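Side-chain contact in lytic polysaccharide monooxygenase ([Kitasatospora] papulosa, PDB 6NDQ), which probably cleaves cellulose or a related polysaccharide by copper-dependent oxidation of its glycosidic bonds: residues L16-D21 / E28-M33. Residues are numbered along the deposited sequence; the frame is centred on the assembly and turned at random.
Sequences LRWGDD and EQEDPM
R17 and D31 form a salt bridge in which NH2 of the arginine meets OD2 of the aspartate at 2.8 Å. OD2 lies too close to another atom of the model, so its position, and the bonds it makes, are less certain. The N-H points almost straight at the oxygen, 169°; OD2 comes in at the guanidinium edge, near its plane, and the two planes are nearly coplanar. A bend at chi3 (-60°) turns the end of the arginine toward it. One water links the same two groups, accepting from NE of R17 and donating to OD2 of D31 over a long 3.3 Å.

The same oxygen takes a second direct hydrogen bond, from W18 NE1 at 3.0 Å. Here OD2 lies at the edge of the indole, while the carboxylate plane is turned 55° from the ring.

In carbon packing, D31 CB rests 3.8 Å from W18 CZ2. Separately, E30 OE1 lies in the ring plane at the CH2 edge of W18, 3.4 Å from that carbon. A leucine in place of W18, with no N-H to give, would probably leave the D31 carboxylate less firmly held and open a gap beside the E30 side chain.

D31 follows helix 27-30 directly and is the N-cap of helix 32-40, its OD1 bonding weakly to C34 N. Its other carboxylate oxygen joins the salt bridge to helix 10-18, within the helical insertion that follows the first strand (2-6) of the β-sandwich core of lytic polysaccharide monooxygenases.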
loop_
_atom_site.group_PDB
_atom_site.type_symbol
_atom_site.label_atom_id
_atom_site.label_comp_id
_atom_site.label_asym_id
_atom_site.label_seq_id
_atom_site.Cartn_x
_atom_site.Cartn_y
_atom_site.Cartn_z
ATOM N N LEU A 16 -3.082 12.496 3.333
ATOM C CA LEU A 16 -2.169 13.621 3.236
ATOM C C LEU A 16 -2.702 14.650 2.259
ATOM O O LEU A 16 -2.655 15.857 2.530
ATOM C CB LEU A 16 -0.782 13.131 2.807
ATOM C CG LEU A 16 0.385 14.094 2.991
ATOM C CD1 LEU A 16 0.490 14.504 4.457
ATOM C CD2 LEU A 16 1.675 13.428 2.517
ATOM N N ARG A 17 -3.245 14.196 1.129
ATOM C CA ARG A 17 -3.646 15.160 0.105
ATOM C C ARG A 17 -4.995 15.816 0.406
ATOM O O ARG A 17 -5.232 16.947 -0.030
ATOM C CB ARG A 17 -3.679 14.482 -1.272
ATOM C CG ARG A 17 -2.328 13.846 -1.675
ATOM C CD ARG A 17 -2.258 13.526 -3.178
ATOM N NE ARG A 17 -3.292 12.591 -3.606
ATOM C CZ ARG A 17 -3.234 11.275 -3.413
ATOM N NH1 ARG A 17 -2.180 10.747 -2.797
ATOM N NH2 ARG A 17 -4.226 10.499 -3.825
ATOM N N TRP A 18 -5.894 15.144 1.148
ATOM C CA TRP A 18 -7.258 15.638 1.293
ATOM C C TRP A 18 -7.733 15.828 2.731
ATOM O O TRP A 18 -8.860 16.292 2.935
ATOM C CB TRP A 18 -8.231 14.697 0.565
ATOM C CG TRP A 18 -7.970 14.644 -0.905
ATOM C CD1 TRP A 18 -7.350 13.646 -1.593
ATOM C CD2 TRP A 18 -8.290 15.659 -1.867
ATOM N NE1 TRP A 18 -7.280 13.960 -2.940
ATOM C CE2 TRP A 18 -7.848 15.196 -3.124
ATOM C CE3 TRP A 18 -8.918 16.908 -1.786
ATOM C CZ2 TRP A 18 -8.013 15.941 -4.296
ATOM C CZ3 TRP A 18 -9.082 17.646 -2.954
ATOM C CH2 TRP A 18 -8.644 17.156 -4.186
ATOM N N GLY A 19 -6.919 15.494 3.726
ATOM C CA GLY A 19 -7.407 15.489 5.096
ATOM C C GLY A 19 -7.908 16.841 5.567
ATOM O O GLY A 19 -8.797 16.916 6.418
ATOM N N ASP A 20 -7.362 17.923 5.013
ATOM C CA ASP A 20 -7.790 19.262 5.403
ATOM C C ASP A 20 -9.076 19.697 4.718
ATOM O O ASP A 20 -9.716 20.646 5.179
ATOM C CB ASP A 20 -6.685 20.266 5.093
ATOM C CG ASP A 20 -6.471 20.440 3.614
ATOM O OD1 ASP A 20 -6.504 19.425 2.879
ATOM O OD2 ASP A 20 -6.284 21.594 3.180
ATOM N N ASP A 21 -9.471 19.032 3.636
ATOM C CA ASP A 21 -10.639 19.426 2.859
ATOM C C ASP A 21 -11.345 18.176 2.354
ATOM O O ASP A 21 -11.652 18.040 1.170
ATOM C CB ASP A 21 -10.241 20.352 1.709
ATOM C CG ASP A 21 -11.430 21.071 1.114
ATOM O OD1 ASP A 21 -12.545 20.923 1.661
ATOM O OD2 ASP A 21 -11.259 21.787 0.108
ATOM N N GLU A 28 -14.408 14.468 -6.478
ATOM C CA GLU A 28 -15.006 13.487 -7.377
ATOM C C GLU A 28 -14.374 13.556 -8.760
ATOM O O GLU A 28 -14.151 12.530 -9.412
ATOM C CB GLU A 28 -16.514 13.710 -7.480
ATOM C CG GLU A 28 -17.196 12.636 -8.308
ATOM C CD GLU A 28 -18.705 12.683 -8.246
ATOM O OE1 GLU A 28 -19.269 13.604 -7.615
ATOM O OE2 GLU A 28 -19.327 11.813 -8.878
ATOM N N GLN A 29 -14.077 14.754 -9.224
ATOM C CA GLN A 29 -13.400 14.859 -10.506
ATOM C C GLN A 29 -11.885 14.749 -10.360
ATOM O O GLN A 29 -11.246 13.983 -11.092
ATOM C CB GLN A 29 -13.791 16.182 -11.183
ATOM C CG GLN A 29 -15.231 16.185 -11.727
ATOM C CD GLN A 29 -16.295 16.311 -10.635
ATOM O OE1 GLN A 29 -17.289 15.555 -10.610
ATOM N NE2 GLN A 29 -16.096 17.265 -9.729
ATOM N N GLU A 30 -11.301 15.483 -9.411
ATOM C CA GLU A 30 -9.851 15.602 -9.309
ATOM C C GLU A 30 -9.161 14.338 -8.794
ATOM O O GLU A 30 -7.993 14.108 -9.121
ATOM C CB GLU A 30 -9.500 16.788 -8.409
ATOM C CG GLU A 30 -10.138 18.091 -8.860
ATOM C CD GLU A 30 -9.880 19.237 -7.905
ATOM O OE1 GLU A 30 -9.108 19.064 -6.933
ATOM O OE2 GLU A 30 -10.453 20.320 -8.130
ATOM N N ASP A 31 -9.821 13.536 -7.961
ATOM C CA ASP A 31 -9.216 12.316 -7.402
ATOM C C ASP A 31 -10.327 11.310 -7.118
ATOM O O ASP A 31 -10.665 11.043 -5.953
ATOM C CB ASP A 31 -8.408 12.643 -6.135
ATOM C CG ASP A 31 -7.491 11.479 -5.675
ATOM O OD1 ASP A 31 -7.665 10.351 -6.156
ATOM O OD2 ASP A 31 -6.608 11.671 -4.784
ATOM N N PRO A 32 -10.917 10.708 -8.174
ATOM C CA PRO A 32 -12.088 9.829 -7.954
ATOM C C PRO A 32 -11.854 8.715 -6.963
ATOM O O PRO A 32 -12.793 8.367 -6.234
ATOM C CB PRO A 32 -12.388 9.251 -9.347
ATOM C CG PRO A 32 -11.813 10.259 -10.305
ATOM C CD PRO A 32 -10.600 10.847 -9.619
ATOM N N MET A 33 -10.657 8.112 -6.944
ATOM C CA MET A 33 -10.463 6.962 -6.064
ATOM C C MET A 33 -10.400 7.403 -4.611
ATOM O O MET A 33 -10.966 6.743 -3.736
ATOM C CB MET A 33 -9.215 6.165 -6.466
ATOM C CG MET A 33 -9.250 5.662 -7.921
ATOM S SD MET A 33 -10.859 5.096 -8.476
ATOM C CE MET A 33 -10.991 3.691 -7.354
HETATM O O HOH W 1 -4.801 14.324 -5.542
#